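Local coordinates for protein pseudopodium-enriched atypical kinase 1 (PDB 6BHC) that is a human pseudokinase of the protein kinase fold that dimerises through that fold and probably serves as a signalling scaffold rather than an active tyrosine kinase, at residues L194-L206 / K275-M289. The protein carries 1 engineered substitution. Numbering follows the deposited sequence.
Sequences LKPYHVTHCDLRL and KKCDEFQTGILIYEM
The carboxylate of Asp-278 receives two successive backbone N-H groups, each on a syn lone pair: His-201 N lies 2.8 Å from OD2, and Cys-202 N meets OD1 at 3.0 Å in an almost straight bond (175°). With CG anti to its carbonyl carbon (chi1 -71°), the acid reaches from the first turn of helix 277-289 to the loop backbone. An alanine here would probably leave both amides without their acceptor and this turn of the loop less firmly tied to the helix. One turn on, the extended Gln-281 presents its amide to the same backbone; OE1 takes Leu-204 N at 2.9 Å, the donor above the carbonyl plane, while NE2 bonds weakly to Cys-202 O and also donates to Arg-263 O. Leu-204 lays CD1 against the helix, 3.7 Å from Asp-278 O. Farther along, Leu-206 CD2 packs 3.8 Å from Leu-285 CD2, and a water bridges Leu-206 N to Glu-288 OE1, whose OE2 is salt-bridged to Arg-263. Lys-195 NZ pairs with Glu-279 OE2 at 3.1 Å. In the second shell, His-201 NE2 is hydrogen-bonded to Ser-241 O, and Leu-204 CD2 lies over one ring face. An αF aspartate bonded to the catalytic-loop backbone, here His-Cys-Asp replacing the usual His-Arg-Asp, is characteristic of the protein kinase C-lobe.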
ATOM      1  N   LEU A 194     -18.485  -3.864 -25.412  1.00 21.35           N
ATOM      2  CA  LEU A 194     -19.020  -4.225 -26.718  1.00 23.55           C
ATOM      3  C   LEU A 194     -19.285  -3.020 -27.609  1.00 27.33           C
ATOM      4  O   LEU A 194     -19.362  -3.178 -28.833  1.00 29.29           O
ATOM      5  CB  LEU A 194     -20.320  -5.019 -26.559  1.00 21.49           C
ATOM      6  CG  LEU A 194     -20.301  -6.267 -25.675  1.00 28.38           C
ATOM      7  CD1 LEU A 194     -21.668  -6.941 -25.672  1.00 29.21           C
ATOM      8  CD2 LEU A 194     -19.225  -7.236 -26.128  1.00 26.01           C
ATOM      9  N   LYS A 195     -19.424  -1.828 -27.028  1.00 19.37           N
ATOM     10  CA  LYS A 195     -19.839  -0.664 -27.808  1.00 23.69           C
ATOM     11  C   LYS A 195     -18.851  -0.282 -28.904  1.00 33.01           C
ATOM     12  O   LYS A 195     -19.297  -0.024 -30.035  1.00 30.22           O
ATOM     13  CB  LYS A 195     -20.110   0.513 -26.865  1.00 23.68           C
ATOM     14  CG  LYS A 195     -21.117   0.199 -25.774  1.00 26.34           C
ATOM     15  CD  LYS A 195     -22.431  -0.289 -26.360  1.00 41.50           C
ATOM     16  CE  LYS A 195     -23.430  -0.636 -25.265  1.00 46.76           C
ATOM     17  NZ  LYS A 195     -24.724  -1.119 -25.825  1.00 53.23           N
ATOM     18  N   PRO A 196     -17.535  -0.213 -28.666  1.00 32.70           N
ATOM     19  CA  PRO A 196     -16.627   0.142 -29.771  1.00 34.57           C
ATOM     20  C   PRO A 196     -16.606  -0.881 -30.894  1.00 32.65           C
ATOM     21  O   PRO A 196     -16.181  -0.551 -32.008  1.00 33.06           O
ATOM     22  CB  PRO A 196     -15.258   0.250 -29.083  1.00 31.76           C
ATOM     23  CG  PRO A 196     -15.572   0.490 -27.651  1.00 27.81           C
ATOM     24  CD  PRO A 196     -16.803  -0.319 -27.391  1.00 21.97           C
ATOM     25  N   TYR A 197     -17.049  -2.112 -30.641  1.00 22.72           N
ATOM     26  CA  TYR A 197     -17.203  -3.110 -31.691  1.00 28.83           C
ATOM     27  C   TYR A 197     -18.561  -3.043 -32.373  1.00 36.82           C
ATOM     28  O   TYR A 197     -18.765  -3.738 -33.374  1.00 33.04           O
ATOM     29  CB  TYR A 197     -17.000  -4.521 -31.122  1.00 30.91           C
ATOM     30  CG  TYR A 197     -15.604  -4.798 -30.614  1.00 34.26           C
ATOM     31  CD1 TYR A 197     -14.588  -5.170 -31.485  1.00 37.72           C
ATOM     32  CD2 TYR A 197     -15.305  -4.700 -29.261  1.00 35.26           C
ATOM     33  CE1 TYR A 197     -13.311  -5.426 -31.024  1.00 41.79           C
ATOM     34  CE2 TYR A 197     -14.032  -4.958 -28.790  1.00 30.23           C
ATOM     35  CZ  TYR A 197     -13.039  -5.319 -29.677  1.00 36.96           C
ATOM     36  OH  TYR A 197     -11.768  -5.575 -29.214  1.00 40.18           O
ATOM     37  N   HIS A 198     -19.484  -2.225 -31.859  1.00 33.67           N
ATOM     38  CA  HIS A 198     -20.863  -2.165 -32.349  1.00 30.87           C
ATOM     39  C   HIS A 198     -21.523  -3.540 -32.278  1.00 31.49           C
ATOM     40  O   HIS A 198     -22.158  -4.005 -33.227  1.00 38.64           O
ATOM     41  CB  HIS A 198     -20.929  -1.594 -33.768  1.00 38.22           C
ATOM     42  CG  HIS A 198     -20.435  -0.188 -33.874  1.00 49.30           C
ATOM     43  ND1 HIS A 198     -19.114   0.119 -34.123  1.00 61.11           N
ATOM     44  CD2 HIS A 198     -21.081   0.996 -33.754  1.00 52.89           C
ATOM     45  CE1 HIS A 198     -18.970   1.431 -34.158  1.00 58.29           C
ATOM     46  NE2 HIS A 198     -20.148   1.988 -33.937  1.00 54.41           N
ATOM     47  N   VAL A 199     -21.362  -4.195 -31.133  1.00 29.98           N
ATOM     48  CA  VAL A 199     -21.914  -5.520 -30.888  1.00 33.51           C
ATOM     49  C   VAL A 199     -22.981  -5.403 -29.808  1.00 34.87           C
ATOM     50  O   VAL A 199     -22.759  -4.761 -28.774  1.00 32.92           O
ATOM     51  CB  VAL A 199     -20.816  -6.518 -30.481  1.00 31.36           C
ATOM     52  CG1 VAL A 199     -21.429  -7.823 -29.997  1.00 32.87           C
ATOM     53  CG2 VAL A 199     -19.879  -6.773 -31.650  1.00 37.67           C
ATOM     54  N   THR A 200     -24.140  -6.005 -30.059  1.00 27.78           N
ATOM     55  CA  THR A 200     -25.218  -6.100 -29.083  1.00 31.60           C
ATOM     56  C   THR A 200     -25.427  -7.565 -28.728  1.00 25.54           C
ATOM     57  O   THR A 200     -25.497  -8.419 -29.618  1.00 25.58           O
ATOM     58  CB  THR A 200     -26.517  -5.499 -29.627  1.00 30.36           C
ATOM     59  OG1 THR A 200     -26.919  -6.209 -30.803  1.00 43.26           O
ATOM     60  CG2 THR A 200     -26.328  -4.027 -29.968  1.00 32.27           C
ATOM     61  N   HIS A 201     -25.529  -7.851 -27.429  1.00 23.02           N
ATOM     62  CA  HIS A 201     -25.647  -9.236 -26.980  1.00 24.54           C
ATOM     63  C   HIS A 201     -26.988  -9.837 -27.391  1.00 30.49           C
ATOM     64  O   HIS A 201     -27.041 -10.952 -27.924  1.00 32.77           O
ATOM     65  CB  HIS A 201     -25.456  -9.306 -25.467  1.00 17.28           C
ATOM     66  CG  HIS A 201     -25.357 -10.701 -24.933  1.00 31.08           C
ATOM     67  ND1 HIS A 201     -26.466 -11.481 -24.682  1.00 34.98           N
ATOM     68  CD2 HIS A 201     -24.283 -11.453 -24.594  1.00 21.58           C
ATOM     69  CE1 HIS A 201     -26.078 -12.653 -24.213  1.00 36.37           C
ATOM     70  NE2 HIS A 201     -24.758 -12.662 -24.150  1.00 24.97           N
ATOM     71  N   CYS A 202     -28.082  -9.119 -27.131  1.00 27.57           N
ATOM     72  CA  CYS A 202     -29.444  -9.449 -27.555  1.00 37.18           C
ATOM     73  C   CYS A 202     -30.037 -10.661 -26.847  1.00 34.79           C
ATOM     74  O   CYS A 202     -31.143 -11.090 -27.203  1.00 43.69           O
ATOM     75  CB  CYS A 202     -29.535  -9.670 -29.069  1.00 42.22           C
ATOM     76  SG  CYS A 202     -29.084  -8.234 -30.057  1.00 56.76           S
ATOM     77  N   ASP A 203     -29.354 -11.226 -25.859  1.00 29.12           N
ATOM     78  CA  ASP A 203     -29.890 -12.368 -25.125  1.00 29.49           C
ATOM     79  C   ASP A 203     -29.395 -12.320 -23.682  1.00 30.88           C
ATOM     80  O   ASP A 203     -28.886 -13.302 -23.138  1.00 27.95           O
ATOM     81  CB  ASP A 203     -29.514 -13.682 -25.809  1.00 43.21           C
ATOM     82  CG  ASP A 203     -30.327 -14.858 -25.298  1.00 51.19           C
ATOM     83  OD1 ASP A 203     -31.492 -14.645 -24.898  1.00 42.87           O
ATOM     84  OD2 ASP A 203     -29.802 -15.991 -25.295  1.00 51.78           O
ATOM     85  N   LEU A 204     -29.541 -11.163 -23.044  1.00 32.32           N
ATOM     86  CA  LEU A 204     -29.096 -10.974 -21.667  1.00 27.63           C
ATOM     87  C   LEU A 204     -30.124 -11.604 -20.735  1.00 32.87           C
ATOM     88  O   LEU A 204     -31.157 -11.006 -20.429  1.00 34.19           O
ATOM     89  CB  LEU A 204     -28.899  -9.494 -21.367  1.00 30.21           C
ATOM     90  CG  LEU A 204     -27.731  -8.827 -22.095  1.00 32.21           C
ATOM     91  CD1 LEU A 204     -27.675  -7.339 -21.786  1.00 33.13           C
ATOM     92  CD2 LEU A 204     -26.419  -9.505 -21.726  1.00 31.41           C
ATOM     93  N   ARG A 205     -29.842 -12.824 -20.288  1.00 31.42           N
ATOM     94  CA  ARG A 205     -30.678 -13.529 -19.329  1.00 24.15           C
ATOM     95  C   ARG A 205     -29.808 -14.016 -18.180  1.00 29.06           C
ATOM     96  O   ARG A 205     -28.602 -14.220 -18.340  1.00 36.37           O
ATOM     97  CB  ARG A 205     -31.423 -14.701 -19.989  1.00 24.98           C
ATOM     98  CG  ARG A 205     -32.520 -14.250 -20.948  1.00 35.02           C
ATOM     99  CD  ARG A 205     -33.223 -15.415 -21.635  1.00 44.11           C
ATOM    100  NE  ARG A 205     -32.388 -16.050 -22.651  1.00 53.72           N
ATOM    101  CZ  ARG A 205     -31.876 -17.272 -22.543  1.00 58.61           C
ATOM    102  NH1 ARG A 205     -32.120 -18.004 -21.466  1.00 59.03           N
ATOM    103  NH2 ARG A 205     -31.126 -17.767 -23.519  1.00 59.69           N
ATOM    104  N   LEU A 206     -30.432 -14.191 -17.012  1.00 30.85           N
ATOM    105  CA  LEU A 206     -29.665 -14.497 -15.806  1.00 26.83           C
ATOM    106  C   LEU A 206     -28.925 -15.823 -15.924  1.00 26.23           C
ATOM    107  O   LEU A 206     -27.866 -15.997 -15.311  1.00 29.43           O
ATOM    108  CB  LEU A 206     -30.584 -14.500 -14.584  1.00 26.35           C
ATOM    109  CG  LEU A 206     -31.177 -13.144 -14.186  1.00 31.03           C
ATOM    110  CD1 LEU A 206     -32.023 -13.267 -12.926  1.00 31.10           C
ATOM    111  CD2 LEU A 206     -30.078 -12.109 -13.996  1.00 28.28           C
ATOM    112  N   LYS A 275     -29.775   1.207 -31.389  1.00 38.56           N
ATOM    113  CA  LYS A 275     -28.893   0.231 -30.760  1.00 52.79           C
ATOM    114  C   LYS A 275     -28.935   0.345 -29.240  1.00 51.10           C
ATOM    115  O   LYS A 275     -27.904   0.519 -28.589  1.00 46.08           O
ATOM    116  CB  LYS A 275     -27.460   0.403 -31.263  1.00 66.06           C
ATOM    117  CG  LYS A 275     -27.262  -0.015 -32.710  1.00 81.07           C
ATOM    118  CD  LYS A 275     -27.557  -1.496 -32.895  1.00 91.36           C
ATOM    119  CE  LYS A 275     -27.316  -1.937 -34.328  1.00101.88           C
ATOM    120  NZ  LYS A 275     -27.559  -3.396 -34.504  1.00105.90           N
ATOM    121  N   LYS A 276     -30.139   0.243 -28.680  1.00 41.63           N
ATOM    122  CA  LYS A 276     -30.354   0.314 -27.241  1.00 34.28           C
ATOM    123  C   LYS A 276     -30.952  -0.985 -26.707  1.00 28.39           C
ATOM    124  O   LYS A 276     -31.639  -0.988 -25.685  1.00 30.69           O
ATOM    125  CB  LYS A 276     -31.251   1.500 -26.890  1.00 42.94           C
ATOM    126  CG  LYS A 276     -30.686   2.859 -27.273  1.00 44.01           C
ATOM    127  CD  LYS A 276     -29.622   3.316 -26.291  1.00 42.07           C
ATOM    128  CE  LYS A 276     -29.163   4.733 -26.600  1.00 54.05           C
ATOM    129  NZ  LYS A 276     -30.282   5.715 -26.525  1.00 52.38           N
ATOM    130  N   CYS A 277     -30.687  -2.098 -27.395  1.00 29.98           N
ATOM    131  CA  CYS A 277     -31.298  -3.371 -27.023  1.00 31.61           C
ATOM    132  C   CYS A 277     -30.752  -3.889 -25.697  1.00 29.56           C
ATOM    133  O   CYS A 277     -31.516  -4.331 -24.830  1.00 39.34           O
ATOM    134  CB  CYS A 277     -31.079  -4.400 -28.131  1.00 50.76           C
ATOM    135  SG  CYS A 277     -31.721  -6.046 -27.749  1.00 69.07           S
ATOM    136  N   ASP A 278     -29.428  -3.851 -25.519  1.00 27.54           N
ATOM    137  CA  ASP A 278     -28.841  -4.391 -24.295  1.00 24.74           C
ATOM    138  C   ASP A 278     -29.206  -3.555 -23.074  1.00 25.57           C
ATOM    139  O   ASP A 278     -29.361  -4.103 -21.975  1.00 24.31           O
ATOM    140  CB  ASP A 278     -27.322  -4.496 -24.432  1.00 32.97           C
ATOM    141  CG  ASP A 278     -26.899  -5.594 -25.392  1.00 40.23           C
ATOM    142  OD1 ASP A 278     -27.727  -6.483 -25.685  1.00 40.82           O
ATOM    143  OD2 ASP A 278     -25.735  -5.572 -25.846  1.00 41.33           O
ATOM    144  N   GLU A 279     -29.348  -2.237 -23.241  1.00 23.22           N
ATOM    145  CA  GLU A 279     -29.779  -1.400 -22.127  1.00 21.95           C
ATOM    146  C   GLU A 279     -31.187  -1.767 -21.674  1.00 24.20           C
ATOM    147  O   GLU A 279     -31.465  -1.835 -20.470  1.00 26.23           O
ATOM    148  CB  GLU A 279     -29.708   0.078 -22.521  1.00 28.13           C
ATOM    149  CG  GLU A 279     -28.293   0.649 -22.606  1.00 32.21           C
ATOM    150  CD  GLU A 279     -27.575   0.289 -23.896  1.00 45.26           C
ATOM    151  OE1 GLU A 279     -28.158  -0.440 -24.726  1.00 50.27           O
ATOM    152  OE2 GLU A 279     -26.425   0.740 -24.082  1.00 55.05           O
ATOM    153  N   PHE A 280     -32.087  -2.020 -22.626  1.00 27.38           N
ATOM    154  CA  PHE A 280     -33.458  -2.377 -22.276  1.00 31.22           C
ATOM    155  C   PHE A 280     -33.516  -3.717 -21.553  1.00 29.41           C
ATOM    156  O   PHE A 280     -34.276  -3.875 -20.590  1.00 32.74           O
ATOM    157  CB  PHE A 280     -34.329  -2.404 -23.533  1.00 25.07           C
ATOM    158  CG  PHE A 280     -35.766  -2.755 -23.270  1.00 25.60           C
ATOM    159  CD1 PHE A 280     -36.675  -1.776 -22.904  1.00 25.79           C
ATOM    160  CD2 PHE A 280     -36.208  -4.062 -23.397  1.00 26.94           C
ATOM    161  CE1 PHE A 280     -37.997  -2.095 -22.664  1.00 26.55           C
ATOM    162  CE2 PHE A 280     -37.530  -4.387 -23.160  1.00 39.53           C
ATOM    163  CZ  PHE A 280     -38.425  -3.402 -22.795  1.00 42.72           C
ATOM    164  N   GLN A 281     -32.722  -4.695 -21.998  1.00 22.77           N
ATOM    165  CA  GLN A 281     -32.734  -6.000 -21.342  1.00 23.86           C
ATOM    166  C   GLN A 281     -32.101  -5.941 -19.958  1.00 30.35           C
ATOM    167  O   GLN A 281     -32.469  -6.726 -19.077  1.00 34.42           O
ATOM    168  CB  GLN A 281     -32.024  -7.035 -22.216  1.00 23.56           C
ATOM    169  CG  GLN A 281     -32.791  -7.395 -23.479  1.00 25.51           C
ATOM    170  CD  GLN A 281     -32.133  -8.511 -24.274  1.00 36.53           C
ATOM    171  OE1 GLN A 281     -30.964  -8.836 -24.069  1.00 39.31           O
ATOM    172  NE2 GLN A 281     -32.889  -9.104 -25.191  1.00 35.47           N
ATOM    173  N   THR A 282     -31.158  -5.019 -19.745  1.00 28.48           N
ATOM    174  CA  THR A 282     -30.583  -4.842 -18.416  1.00 20.97           C
ATOM    175  C   THR A 282     -31.619  -4.325 -17.426  1.00 21.87           C
ATOM    176  O   THR A 282     -31.575  -4.679 -16.241  1.00 24.99           O
ATOM    177  CB  THR A 282     -29.384  -3.893 -18.490  1.00 22.75           C
ATOM    178  OG1 THR A 282     -28.404  -4.432 -19.385  1.00 28.74           O
ATOM    179  CG2 THR A 282     -28.752  -3.709 -17.119  1.00 17.15           C
ATOM    180  N   GLY A 283     -32.564  -3.502 -17.890  1.00 19.98           N
ATOM    181  CA  GLY A 283     -33.621  -3.035 -17.011  1.00 18.25           C
ATOM    182  C   GLY A 283     -34.532  -4.151 -16.540  1.00 21.49           C
ATOM    183  O   GLY A 283     -35.016  -4.127 -15.405  1.00 23.34           O
ATOM    184  N   ILE A 284     -34.779  -5.140 -17.400  1.00 19.57           N
ATOM    185  CA  ILE A 284     -35.552  -6.308 -16.990  1.00 20.17           C
ATOM    186  C   ILE A 284     -34.783  -7.120 -15.957  1.00 27.13           C
ATOM    187  O   ILE A 284     -35.366  -7.651 -15.003  1.00 40.35           O
ATOM    188  CB  ILE A 284     -35.921  -7.158 -18.220  1.00 26.80           C
ATOM    189  CG1 ILE A 284     -36.851  -6.377 -19.150  1.00 22.84           C
ATOM    190  CG2 ILE A 284     -36.561  -8.475 -17.800  1.00 26.07           C
ATOM    191  CD1 ILE A 284     -37.292  -7.158 -20.364  1.00 29.65           C
ATOM    192  N   LEU A 285     -33.461  -7.223 -16.122  1.00 27.92           N
ATOM    193  CA  LEU A 285     -32.657  -8.007 -15.190  1.00 25.84           C
ATOM    194  C   LEU A 285     -32.689  -7.425 -13.785  1.00 31.37           C
ATOM    195  O   LEU A 285     -32.579  -8.171 -12.805  1.00 32.90           O
ATOM    196  CB  LEU A 285     -31.214  -8.099 -15.686  1.00 22.54           C
ATOM    197  CG  LEU A 285     -30.985  -8.830 -17.007  1.00 26.51           C
ATOM    198  CD1 LEU A 285     -29.497  -8.910 -17.307  1.00 22.13           C
ATOM    199  CD2 LEU A 285     -31.606 -10.216 -16.973  1.00 29.90           C
ATOM    200  N   ILE A 286     -32.835  -6.103 -13.662  1.00 23.59           N
ATOM    201  CA  ILE A 286     -32.883  -5.482 -12.341  1.00 20.10           C
ATOM    202  C   ILE A 286     -34.075  -6.001 -11.552  1.00 22.25           C
ATOM    203  O   ILE A 286     -33.959  -6.327 -10.365  1.00 31.65           O
ATOM    204  CB  ILE A 286     -32.914  -3.948 -12.470  1.00 20.59           C
ATOM    205  CG1 ILE A 286     -31.596  -3.435 -13.051  1.00 16.48           C
ATOM    206  CG2 ILE A 286     -33.196  -3.305 -11.119  1.00 17.79           C
ATOM    207  CD1 ILE A 286     -31.522  -1.929 -13.148  1.00 20.60           C
ATOM    208  N   TYR A 287     -35.238  -6.091 -12.199  1.00 18.77           N
ATOM    209  CA  TYR A 287     -36.412  -6.646 -11.535  1.00 19.06           C
ATOM    210  C   TYR A 287     -36.194  -8.105 -11.154  1.00 22.34           C
ATOM    211  O   TYR A 287     -36.531  -8.519 -10.038  1.00 24.64           O
ATOM    212  CB  TYR A 287     -37.635  -6.506 -12.439  1.00 19.49           C
ATOM    213  CG  TYR A 287     -38.281  -5.137 -12.419  1.00 26.95           C
ATOM    214  CD1 TYR A 287     -37.752  -4.081 -13.155  1.00 25.74           C
ATOM    215  CD2 TYR A 287     -39.430  -4.906 -11.674  1.00 27.61           C
ATOM    216  CE1 TYR A 287     -38.348  -2.831 -13.141  1.00 24.48           C
ATOM    217  CE2 TYR A 287     -40.032  -3.662 -11.654  1.00 28.33           C
ATOM    218  CZ  TYR A 287     -39.488  -2.630 -12.388  1.00 28.47           C
ATOM    219  OH  TYR A 287     -40.093  -1.395 -12.364  1.00 31.73           O
ATOM    220  N   GLU A 288     -35.628  -8.898 -12.066  1.00 19.17           N
ATOM    221  CA  GLU A 288     -35.470 -10.328 -11.813  1.00 25.56           C
ATOM    222  C   GLU A 288     -34.453 -10.592 -10.708  1.00 24.09           C
ATOM    223  O   GLU A 288     -34.668 -11.465  -9.859  1.00 26.68           O
ATOM    224  CB  GLU A 288     -35.072 -11.043 -13.104  1.00 23.64           C
ATOM    225  CG  GLU A 288     -36.157 -11.004 -14.173  1.00 39.11           C
ATOM    226  CD  GLU A 288     -35.762 -11.724 -15.450  1.00 43.41           C
ATOM    227  OE1 GLU A 288     -34.569 -11.685 -15.818  1.00 45.20           O
ATOM    228  OE2 GLU A 288     -36.650 -12.331 -16.086  1.00 49.69           O
ATOM    229  N   MET A 289     -33.344  -9.850 -10.698  1.00 20.36           N
ATOM    230  CA  MET A 289     -32.361  -9.999  -9.631  1.00 22.97           C
ATOM    231  C   MET A 289     -32.914  -9.587  -8.274  1.00 32.49           C
ATOM    232  O   MET A 289     -32.409 -10.050  -7.245  1.00 31.95           O
ATOM    233  CB  MET A 289     -31.105  -9.189  -9.952  1.00 28.07           C
ATOM    234  CG  MET A 289     -30.342  -9.711 -11.156  1.00 42.39           C
ATOM    235  SD  MET A 289     -28.791  -8.839 -11.433  1.00 38.71           S
ATOM    236  CE  MET A 289     -27.868  -9.322  -9.975  1.00 42.52           C
TER
HETATM  237  O   HOH W   1     -33.304 -13.702 -16.795  1.00 26.74           O